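Local structure of uncharacterized protein (Streptococcus pneumoniae, 3LFT) at residues 6-11 against 56-61. The protein probably serves as the substrate-binding component of an ABC transporter, and holds L-tryptophan between its two lobes. Sequence-based numbering, arbitrary orientation.
Sequences GVLQFV and KQLVAN
With CG placed anti to its own carbonyl carbon (chi1 -71°) and the branch extended further by a chi2 of 163°, Leu58 reaches from helix 48-58 to the strand and directs its two methyls at it, one toward Leu8 and the other toward Gly6. Leu8 has the other setting: CG is anti to the backbone N (chi1 179°), which carries CG and its two methyls along the strand, away from Leu58, so that CB is the atom that meets it. The two methyls divide the work. Leu58 CD1 packs on Leu8 CB at 3.7 Å, with Val7 O a looser neighbour. Leu58 CD2 sits over Gly6 CA at 3.9 Å. The absence of a side chain at Gly6 is what allows so near an approach, and the closest pair of CA atoms, Gly6 CA and Leu58 CA, is 5.8 Å apart. No hydrogen bond crosses between 6-11 and 56-61; the contact is apolar, small at 131 Å² and buried. Leu58 supplies 76 Å² of that surface, more than the three strand residues together, so a single side chain carries the helix side of the contact. Val7 turns its side chain to the other face of the strand, where it meets Phe41 and Tyr20. In the fold, strand 3-9 lies between strands 37-43 and 65-69 of a parallel sheet, bonded through Val7 to Asp40 and Met42 and through Gly6 and Leu8 to Val67. Helix 48-58 packs on one face of this sheet, where Leu8 also touches Met54 and Ser55 as well as Ala73 of helix 71-80, while helix 14-29 covers the opposite face, as in the alpha/beta lobes of periplasmic-binding-protein folds.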
ATOM      1  N   GLY A   6      13.651  -6.701 -14.337  1.00  6.51           N
ATOM      2  CA  GLY A   6      13.622  -7.394 -13.061  1.00  5.90           C
ATOM      3  C   GLY A   6      12.532  -6.793 -12.196  1.00  6.22           C
ATOM      4  O   GLY A   6      12.315  -5.575 -12.212  1.00  6.62           O
ATOM      5  N   VAL A   7      11.833  -7.650 -11.460  1.00  5.83           N
ATOM      6  CA  VAL A   7      10.734  -7.211 -10.575  1.00  6.31           C
ATOM      7  C   VAL A   7      10.956  -7.789  -9.189  1.00  6.24           C
ATOM      8  O   VAL A   7      11.124  -9.006  -9.039  1.00  6.75           O
ATOM      9  CB  VAL A   7       9.373  -7.671 -11.104  1.00  6.32           C
ATOM     10  CG1 VAL A   7       8.237  -7.301 -10.143  1.00  7.34           C
ATOM     11  CG2 VAL A   7       9.090  -7.092 -12.483  1.00  8.19           C
ATOM     12  N   LEU A   8      10.987  -6.912  -8.183  1.00  5.24           N
ATOM     13  CA  LEU A   8      11.086  -7.336  -6.788  1.00  5.61           C
ATOM     14  C   LEU A   8       9.784  -6.972  -6.101  1.00  5.22           C
ATOM     15  O   LEU A   8       9.443  -5.789  -5.976  1.00  6.15           O
ATOM     16  CB  LEU A   8      12.276  -6.663  -6.073  1.00  5.61           C
ATOM     17  CG  LEU A   8      12.446  -7.024  -4.590  1.00  5.22           C
ATOM     18  CD1 LEU A   8      12.753  -8.514  -4.403  1.00  6.94           C
ATOM     19  CD2 LEU A   8      13.538  -6.160  -3.955  1.00  7.21           C
ATOM     20  N   GLN A   9       9.038  -7.999  -5.690  1.00  5.86           N
ATOM     21  CA  GLN A   9       7.851  -7.788  -4.879  1.00  6.09           C
ATOM     22  C   GLN A   9       8.265  -7.946  -3.413  1.00  5.98           C
ATOM     23  O   GLN A   9       8.893  -8.923  -3.037  1.00  5.99           O
ATOM     24  CB  GLN A   9       6.773  -8.783  -5.276  1.00  6.24           C
ATOM     25  CG  GLN A   9       5.476  -8.582  -4.487  1.00  6.56           C
ATOM     26  CD  GLN A   9       4.353  -9.438  -5.027  1.00  7.29           C
ATOM     27  OE1 GLN A   9       4.215  -9.637  -6.236  1.00  8.39           O
ATOM     28  NE2 GLN A   9       3.526  -9.943  -4.109  1.00  6.64           N
ATOM     29  N   PHE A  10       7.902  -6.971  -2.581  1.00  5.91           N
ATOM     30  CA  PHE A  10       8.435  -6.957  -1.225  1.00  5.65           C
ATOM     31  C   PHE A  10       7.998  -8.186  -0.430  1.00  5.18           C
ATOM     32  O   PHE A  10       8.808  -8.776   0.281  1.00  5.18           O
ATOM     33  CB  PHE A  10       8.031  -5.677  -0.479  1.00  6.03           C
ATOM     34  CG  PHE A  10       8.419  -5.675   0.980  1.00  5.24           C
ATOM     35  CD1 PHE A  10       9.735  -5.940   1.379  1.00  6.54           C
ATOM     36  CD2 PHE A  10       7.460  -5.427   1.958  1.00  6.57           C
ATOM     37  CE1 PHE A  10      10.077  -5.943   2.713  1.00  6.10           C
ATOM     38  CE2 PHE A  10       7.796  -5.438   3.310  1.00  6.75           C
ATOM     39  CZ  PHE A  10       9.106  -5.694   3.689  1.00  6.66           C
ATOM     40  N   VAL A  11       6.726  -8.574  -0.539  1.00  6.00           N
ATOM     41  CA  VAL A  11       6.159  -9.634   0.285  1.00  6.29           C
ATOM     42  C   VAL A  11       4.896 -10.096  -0.408  1.00  6.72           C
ATOM     43  O   VAL A  11       4.344  -9.404  -1.257  1.00  6.54           O
ATOM     44  CB  VAL A  11       5.836  -9.099   1.727  1.00  6.21           C
ATOM     45  CG1 VAL A  11       4.692  -8.080   1.715  1.00  6.43           C
ATOM     46  CG2 VAL A  11       5.528 -10.200   2.719  1.00  7.69           C
ATOM     47  N   LYS A  56      20.600  -6.625  -5.060  1.00  5.87           N
ATOM     48  CA  LYS A  56      21.948  -6.668  -5.594  1.00  6.60           C
ATOM     49  C   LYS A  56      21.992  -7.510  -6.874  1.00  7.20           C
ATOM     50  O   LYS A  56      22.605  -7.109  -7.862  1.00  8.36           O
ATOM     51  CB  LYS A  56      22.907  -7.184  -4.514  1.00  7.10           C
ATOM     52  CG  LYS A  56      24.377  -7.201  -4.891  1.00  8.60           C
ATOM     53  CD  LYS A  56      25.203  -7.631  -3.685  1.00 12.06           C
ATOM     54  CE  LYS A  56      26.678  -7.384  -3.866  1.00 15.63           C
ATOM     55  NZ  LYS A  56      27.334  -7.971  -2.686  1.00 19.98           N
ATOM     56  N   GLN A  57      21.312  -8.651  -6.859  1.00  6.81           N
ATOM     57  CA  GLN A  57      21.253  -9.535  -8.020  1.00  8.25           C
ATOM     58  C   GLN A  57      20.536  -8.867  -9.195  1.00  8.16           C
ATOM     59  O   GLN A  57      21.051  -8.850 -10.313  1.00  8.81           O
ATOM     60  CB  GLN A  57      20.553 -10.842  -7.628  1.00  9.02           C
ATOM     61  CG  GLN A  57      21.415 -11.736  -6.755  1.00 13.70           C
ATOM     62  CD  GLN A  57      20.675 -12.812  -5.970  1.00 17.58           C
ATOM     63  OE1 GLN A  57      19.446 -12.803  -5.824  1.00 18.78           O
ATOM     64  NE2 GLN A  57      21.451 -13.733  -5.413  1.00 19.70           N
ATOM     65  N   LEU A  58      19.365  -8.285  -8.932  1.00  7.45           N
ATOM     66  CA  LEU A  58      18.508  -7.764 -10.010  1.00  6.65           C
ATOM     67  C   LEU A  58      19.127  -6.600 -10.771  1.00  7.23           C
ATOM     68  O   LEU A  58      18.845  -6.418 -11.957  1.00  6.77           O
ATOM     69  CB  LEU A  58      17.123  -7.384  -9.456  1.00  6.97           C
ATOM     70  CG  LEU A  58      16.210  -8.546  -9.045  1.00  5.23           C
ATOM     71  CD1 LEU A  58      15.064  -8.033  -8.145  1.00  8.32           C
ATOM     72  CD2 LEU A  58      15.640  -9.272 -10.273  1.00  9.14           C
ATOM     73  N   VAL A  59      19.971  -5.815 -10.099  1.00  7.39           N
ATOM     74  CA  VAL A  59      20.552  -4.633 -10.754  1.00  8.52           C
ATOM     75  C   VAL A  59      21.853  -4.937 -11.484  1.00  9.30           C
ATOM     76  O   VAL A  59      22.400  -4.060 -12.159  1.00 10.05           O
ATOM     77  CB  VAL A  59      20.746  -3.431  -9.782  1.00  8.15           C
ATOM     78  CG1 VAL A  59      19.436  -3.074  -9.089  1.00  8.58           C
ATOM     79  CG2 VAL A  59      21.852  -3.694  -8.777  1.00  9.26           C
ATOM     80  N   ALA A  60      22.322  -6.178 -11.374  1.00  9.65           N
ATOM     81  CA  ALA A  60      23.594  -6.604 -11.958  1.00 10.75           C
ATOM     82  C   ALA A  60      23.414  -7.792 -12.911  1.00 11.41           C
ATOM     83  O   ALA A  60      24.367  -8.535 -13.175  1.00 12.63           O
ATOM     84  CB  ALA A  60      24.564  -6.946 -10.851  1.00 11.15           C
ATOM     85  N   ASN A  61      22.211  -7.946 -13.463  1.00 11.88           N
ATOM     86  CA  ASN A  61      21.871  -9.107 -14.285  1.00 12.88           C
ATOM     87  C   ASN A  61      21.390  -8.799 -15.716  1.00 12.25           C
ATOM     88  O   ASN A  61      20.646  -9.579 -16.315  1.00 12.73           O
ATOM     89  CB  ASN A  61      20.848  -9.981 -13.548  1.00 13.38           C
ATOM     90  CG  ASN A  61      20.744 -11.379 -14.145  1.00 15.62           C
ATOM     91  OD1 ASN A  61      21.760 -12.029 -14.421  1.00 17.91           O
ATOM     92  ND2 ASN A  61      19.514 -11.837 -14.371  1.00 17.34           N
TER